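Local coordinates for IPT/TIG domain-containing protein BACOVA_02650 (Bacteroides ovatus, PDB 5E7H) that binds polysaccharide at the cell surface and probably captures xyloglucan before its import into the periplasm for degradation, at residues T20-N25 and S196-K201; F56-A61 and E81-L86. All coordinates share one frame; numbering follows the deposited sequence.

Contact 1. Residues T20-N25 and S196-K201; sequences TITGQN and SSFTGK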
loop_
_atom_site.group_PDB
_atom_site.type_symbol
_atom_site.label_atom_id
_atom_site.label_comp_id
_atom_site.label_asym_id
_atom_site.label_seq_id
_atom_site.Cartn_x
_atom_site.Cartn_y
_atom_site.Cartn_z
ATOM N N THR A 20 -9.746 -6.845 5.925
ATOM C CA THR A 20 -9.762 -8.145 6.586
ATOM C C THR A 20 -8.834 -8.092 7.785
ATOM O O THR A 20 -7.730 -7.572 7.688
ATOM C CB THR A 20 -9.327 -9.272 5.632
ATOM O OG1 THR A 20 -10.165 -9.266 4.472
ATOM C CG2 THR A 20 -9.461 -10.616 6.302
ATOM N N ILE A 21 -9.309 -8.604 8.909
ATOM C CA ILE A 21 -8.544 -8.647 10.150
ATOM C C ILE A 21 -8.464 -10.088 10.606
ATOM O O ILE A 21 -9.473 -10.731 10.769
ATOM C CB ILE A 21 -9.186 -7.804 11.253
ATOM C CG1 ILE A 21 -9.332 -6.355 10.788
ATOM C CG2 ILE A 21 -8.358 -7.893 12.540
ATOM C CD1 ILE A 21 -10.129 -5.497 11.747
ATOM N N THR A 22 -7.251 -10.589 10.809
ATOM C CA THR A 22 -7.085 -11.940 11.350
ATOM C C THR A 22 -6.713 -11.873 12.825
ATOM O O THR A 22 -6.122 -10.897 13.293
ATOM C CB THR A 22 -6.007 -12.725 10.600
ATOM O OG1 THR A 22 -4.750 -12.085 10.789
ATOM C CG2 THR A 22 -6.303 -12.767 9.118
ATOM N N GLY A 23 -7.049 -12.921 13.554
ATOM C CA GLY A 23 -6.784 -12.940 14.974
ATOM C C GLY A 23 -7.434 -14.134 15.611
ATOM O O GLY A 23 -7.551 -15.186 14.995
ATOM N N GLN A 24 -7.876 -13.953 16.846
ATOM C CA GLN A 24 -8.465 -15.045 17.601
ATOM C C GLN A 24 -9.588 -14.535 18.484
ATOM O O GLN A 24 -9.550 -13.396 18.945
ATOM C CB GLN A 24 -7.395 -15.737 18.453
ATOM C CG GLN A 24 -6.360 -16.502 17.644
ATOM C CD GLN A 24 -5.219 -17.020 18.494
ATOM O OE1 GLN A 24 -4.799 -16.373 19.455
ATOM N NE2 GLN A 24 -4.710 -18.196 18.145
ATOM N N ASN A 25 -10.572 -15.402 18.716
ATOM C CA ASN A 25 -11.660 -15.138 19.659
ATOM C C ASN A 25 -12.564 -13.975 19.257
ATOM O O ASN A 25 -13.016 -13.220 20.118
ATOM C CB ASN A 25 -11.091 -14.867 21.050
ATOM C CG ASN A 25 -10.092 -15.911 21.479
ATOM O OD1 ASN A 25 -10.303 -17.101 21.279
ATOM N ND2 ASN A 25 -8.993 -15.469 22.068
ATOM N N SER A 196 0.948 -9.370 -2.183
ATOM C CA SER A 196 0.247 -8.865 -1.013
ATOM C C SER A 196 1.023 -9.070 0.281
ATOM O O SER A 196 1.535 -10.167 0.541
ATOM C CB SER A 196 -1.110 -9.563 -0.907
ATOM O OG SER A 196 -1.677 -9.338 0.371
ATOM N N SER A 197 1.077 -8.029 1.108
ATOM C CA SER A 197 1.687 -8.146 2.430
ATOM C C SER A 197 0.850 -9.040 3.345
ATOM O O SER A 197 1.346 -9.565 4.346
ATOM C CB SER A 197 1.855 -6.775 3.054
ATOM O OG SER A 197 0.614 -6.121 3.241
ATOM N N PHE A 198 -0.415 -9.219 2.987
ATOM C CA PHE A 198 -1.352 -9.981 3.801
ATOM C C PHE A 198 -1.350 -11.466 3.449
ATOM O O PHE A 198 -1.398 -12.322 4.341
ATOM C CB PHE A 198 -2.757 -9.378 3.631
ATOM C CG PHE A 198 -3.794 -9.893 4.601
ATOM C CD1 PHE A 198 -3.636 -9.734 5.964
ATOM C CD2 PHE A 198 -4.964 -10.457 4.125
ATOM C CE1 PHE A 198 -4.619 -10.171 6.839
ATOM C CE2 PHE A 198 -5.941 -10.895 4.984
ATOM C CZ PHE A 198 -5.771 -10.755 6.342
ATOM N N THR A 199 -1.327 -11.786 2.157
ATOM C CA THR A 199 -1.435 -13.189 1.709
ATOM C C THR A 199 -0.152 -13.769 1.122
ATOM O O THR A 199 -0.023 -14.995 0.990
ATOM C CB THR A 199 -2.515 -13.347 0.636
ATOM O OG1 THR A 199 -2.091 -12.670 -0.554
ATOM C CG2 THR A 199 -3.844 -12.773 1.098
ATOM N N GLY A 200 0.785 -12.899 0.750
ATOM C CA GLY A 200 2.011 -13.320 0.092
ATOM C C GLY A 200 1.834 -13.641 -1.386
ATOM O O GLY A 200 2.801 -14.032 -2.049
ATOM N N LYS A 201 0.620 -13.469 -1.904
ATOM C CA LYS A 201 0.320 -13.743 -3.313
ATOM C C LYS A 201 0.054 -12.485 -4.140
ATOM O O LYS A 201 -0.298 -11.438 -3.602
ATOM C CB LYS A 201 -0.896 -14.668 -3.425
ATOM C CG LYS A 201 -0.627 -16.091 -2.928
ATOM C CD LYS A 201 -1.363 -16.401 -1.638
ATOM C CE LYS A 201 -2.731 -17.012 -1.898
ATOM N NZ LYS A 201 -2.653 -18.468 -2.220
#

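Contact 2. Residues F56-A61 and E81-L86; sequences FVLPQA and EIFYPL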
loop_
_atom_site.group_PDB
_atom_site.type_symbol
_atom_site.label_atom_id
_atom_site.label_comp_id
_atom_site.label_asym_id
_atom_site.label_seq_id
_atom_site.Cartn_x
_atom_site.Cartn_y
_atom_site.Cartn_z
ATOM N N PHE A 56 -15.000 -6.518 6.380
ATOM C CA PHE A 56 -16.036 -5.526 6.130
ATOM C C PHE A 56 -15.527 -4.582 5.070
ATOM O O PHE A 56 -14.315 -4.444 4.880
ATOM C CB PHE A 56 -16.378 -4.744 7.393
ATOM C CG PHE A 56 -15.183 -4.098 8.024
ATOM C CD1 PHE A 56 -14.766 -2.840 7.632
ATOM C CD2 PHE A 56 -14.477 -4.767 9.017
ATOM C CE1 PHE A 56 -13.643 -2.260 8.212
ATOM C CE2 PHE A 56 -13.358 -4.190 9.594
ATOM C CZ PHE A 56 -12.951 -2.945 9.196
ATOM N N VAL A 57 -16.456 -3.914 4.400
ATOM C CA VAL A 57 -16.118 -2.884 3.448
ATOM C C VAL A 57 -15.899 -1.553 4.172
ATOM O O VAL A 57 -16.726 -1.192 5.022
ATOM C CB VAL A 57 -17.238 -2.754 2.423
ATOM C CG1 VAL A 57 -16.961 -1.612 1.475
ATOM C CG2 VAL A 57 -17.396 -4.065 1.647
ATOM N N LEU A 58 -14.811 -0.845 3.856
ATOM C CA LEU A 58 -14.532 0.458 4.463
ATOM C C LEU A 58 -15.520 1.491 3.867
ATOM O O LEU A 58 -15.449 1.771 2.672
ATOM C CB LEU A 58 -13.077 0.877 4.232
ATOM C CG LEU A 58 -12.669 2.175 4.935
ATOM C CD1 LEU A 58 -12.624 1.992 6.434
ATOM C CD2 LEU A 58 -11.334 2.653 4.415
ATOM N N PRO A 59 -16.430 2.053 4.679
ATOM C CA PRO A 59 -17.478 2.892 4.085
ATOM C C PRO A 59 -17.075 4.340 3.792
ATOM O O PRO A 59 -17.733 5.009 2.985
ATOM C CB PRO A 59 -18.581 2.849 5.131
ATOM C CG PRO A 59 -17.892 2.634 6.417
ATOM C CD PRO A 59 -16.690 1.782 6.106
ATOM N N GLN A 60 -16.013 4.812 4.433
ATOM C CA GLN A 60 -15.551 6.186 4.280
ATOM C C GLN A 60 -14.121 6.245 4.805
ATOM O O GLN A 60 -13.707 5.345 5.533
ATOM C CB GLN A 60 -16.433 7.167 5.043
ATOM C CG GLN A 60 -16.440 6.907 6.546
ATOM C CD GLN A 60 -17.478 7.705 7.310
ATOM O OE1 GLN A 60 -18.560 7.208 7.612
ATOM N NE2 GLN A 60 -17.134 8.937 7.660
ATOM N N ALA A 61 -13.375 7.277 4.419
ATOM C CA ALA A 61 -11.997 7.453 4.894
ATOM C C ALA A 61 -11.971 8.129 6.257
ATOM O O ALA A 61 -12.608 9.157 6.448
ATOM C CB ALA A 61 -11.201 8.268 3.915
ATOM N N GLU A 81 -0.770 -1.664 14.658
ATOM C CA GLU A 81 -0.412 -0.760 13.575
ATOM C C GLU A 81 -1.265 0.490 13.582
ATOM O O GLU A 81 -2.455 0.421 13.858
ATOM C CB GLU A 81 -0.612 -1.427 12.196
ATOM C CG GLU A 81 0.214 -2.629 11.890
ATOM C CD GLU A 81 -0.071 -3.140 10.486
ATOM O OE1 GLU A 81 -1.250 -3.094 10.054
ATOM O OE2 GLU A 81 0.879 -3.567 9.811
ATOM N N ILE A 82 -0.679 1.618 13.194
ATOM C CA ILE A 82 -1.466 2.817 12.973
ATOM C C ILE A 82 -2.235 2.662 11.668
ATOM O O ILE A 82 -1.646 2.426 10.604
ATOM C CB ILE A 82 -0.587 4.074 12.949
ATOM C CG1 ILE A 82 -0.008 4.269 14.354
ATOM C CG2 ILE A 82 -1.376 5.281 12.516
ATOM C CD1 ILE A 82 0.925 5.464 14.498
ATOM N N PHE A 83 -3.559 2.764 11.778
ATOM C CA PHE A 83 -4.494 2.704 10.649
ATOM C C PHE A 83 -4.687 4.091 10.031
ATOM O O PHE A 83 -4.852 5.075 10.749
ATOM C CB PHE A 83 -5.844 2.132 11.126
ATOM C CG PHE A 83 -6.763 1.730 9.996
ATOM C CD1 PHE A 83 -6.439 0.664 9.178
ATOM C CD2 PHE A 83 -7.944 2.423 9.774
ATOM C CE1 PHE A 83 -7.281 0.302 8.123
ATOM C CE2 PHE A 83 -8.797 2.060 8.738
ATOM C CZ PHE A 83 -8.458 1.007 7.918
ATOM N N TYR A 84 -4.628 4.156 8.695
ATOM C CA TYR A 84 -4.696 5.404 7.921
ATOM C C TYR A 84 -3.620 6.389 8.400
ATOM O O TYR A 84 -3.905 7.493 8.883
ATOM C CB TYR A 84 -6.112 6.020 7.931
ATOM C CG TYR A 84 -6.846 5.736 6.621
ATOM C CD1 TYR A 84 -7.087 6.753 5.701
ATOM C CD2 TYR A 84 -7.242 4.445 6.277
ATOM C CE1 TYR A 84 -7.726 6.489 4.495
ATOM C CE2 TYR A 84 -7.896 4.186 5.087
ATOM C CZ TYR A 84 -8.121 5.210 4.203
ATOM O OH TYR A 84 -8.741 4.955 2.989
ATOM N N PRO A 85 -2.352 5.964 8.261
ATOM C CA PRO A 85 -1.220 6.818 8.645
ATOM C C PRO A 85 -1.005 7.912 7.607
ATOM O O PRO A 85 -0.047 7.897 6.828
ATOM C CB PRO A 85 -0.050 5.838 8.694
ATOM C CG PRO A 85 -0.362 4.854 7.665
ATOM C CD PRO A 85 -1.880 4.657 7.777
ATOM N N LEU A 86 -1.928 8.865 7.591
ATOM C CA LEU A 86 -1.935 9.918 6.575
ATOM C C LEU A 86 -0.622 10.704 6.546
ATOM O O LEU A 86 -0.171 11.119 5.471
ATOM C CB LEU A 86 -3.124 10.853 6.817
ATOM C CG LEU A 86 -4.453 10.144 6.555
ATOM C CD1 LEU A 86 -5.555 10.911 7.296
ATOM C CD2 LEU A 86 -4.758 10.026 5.063
#

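Contact 1. Residues T20-N25 and S196-K201
Phe198 lays the far end of its ring against the methyl groups of Thr20 and Thr22, and apolar packing of this one side chain makes the contact. Within the loop that presents it, Ser196 OG accepts from the backbone N of Phe198 (2.9 Å) and from the N of Thr199, an ST turn and ST motif on one hydroxyl. Ser196 O also takes the N of Gly200, and its own N donates to Lys201 O, so two backbone bonds tie Ser196 to the end of the turn. Phe198 then leaves this compact turn with CG anti to the backbone N (chi1 -169°), which carries the ring out to the strand. Its CZ is 3.5 Å from CG2 of Thr22 and 3.7 Å from CG2 of Thr20; both methyls approach the ring obliquely, and CE2 of Phe198 also meets CB of Thr20 at 3.8 Å. The Thr22 side chain comes head-on to Phe198, that of Thr20 roughly at right angles, and OG1 of Thr22 is hydrogen-bonded to Thr6. Thr199 OG1 accepts from Lys201 N in a second ST turn and also bonds Glu203. The loop joins strands 189-192 and 207-213 of the xyloglucan-binding domain, while Thr20 and Thr22 sit on strand 18-24 of the IPT/TIG domain, flanked by strands 4-8 and 53-57; Phe198 additionally touches Ala7 and Ser9.

Contact 2. Residues F56-A61 and E81-L86
Leu58 and Tyr84 point their side chains at each other from opposite directions, and the leucine divides its two methyls between neighbouring aromatic rings. CD2 of Leu58 comes obliquely to the outer end of the Tyr84 ring, 3.8 Å from CE2 and 3.7 Å from OH, while CD1 of Leu58 lies near the plane of the Phe83 ring at its edge, a looser approach of 4.5 Å to CE2 of Phe83. The first torsion of Leu58 is extended (chi1 -175°), with CG opposite the backbone N, and chi2 of 69° then sends one methyl to each ring. Ala61 adds its methyl to the other flank of the tyrosine: its CB is 3.9 Å from CE1 of Tyr84, on the same side of the ring plane as the leucine methyl. The two aromatic side chains also meet each other, since CD2 of Tyr84 rests 3.7 Å above the plane of the Phe83 ring, displaced toward its rim. Tyr84 O accepts from Leu86 N across the inverse gamma turn centred on Pro85. The phenol OH, buried beside the leucine, is hydrogen-bonded to Pro13 O and to ND2 of Asn119, itself a residue of a sodium site. A leucine in place of Tyr84 would probably leave Pro13 O and Asn119 ND2 without their shared hydroxyl partner and open a gap beside Ala61. Phe83 also packs on Ile34 and Leu58 on Val19, from different sheets. This is loop-to-loop packing that closes the hydrophobic core at one end of the Ig-like sandwich of the IPT/TIG fold, next to the xyloglucan-binding domain.

In the fold
From the N terminus the chain first runs through strand 18-24, which supplies one side of contact 1, then through strand 53-57 and the loop after it, the first half of contact 2. Twenty residues on, segment 81-86 returns to that loop and closes contact 2 within the IPT/TIG domain. Only much later, after a long run of the xyloglucan-binding domain, does segment 196-201 come back to strand 18-24 and close contact 1, so the short closure lies wholly inside the long one. Strands 18-24 and 53-57 are neighbours in one sheet, where Ile21 packs on Phe56. Contact 2 thus joins parts of one domain, whereas contact 1 spans two.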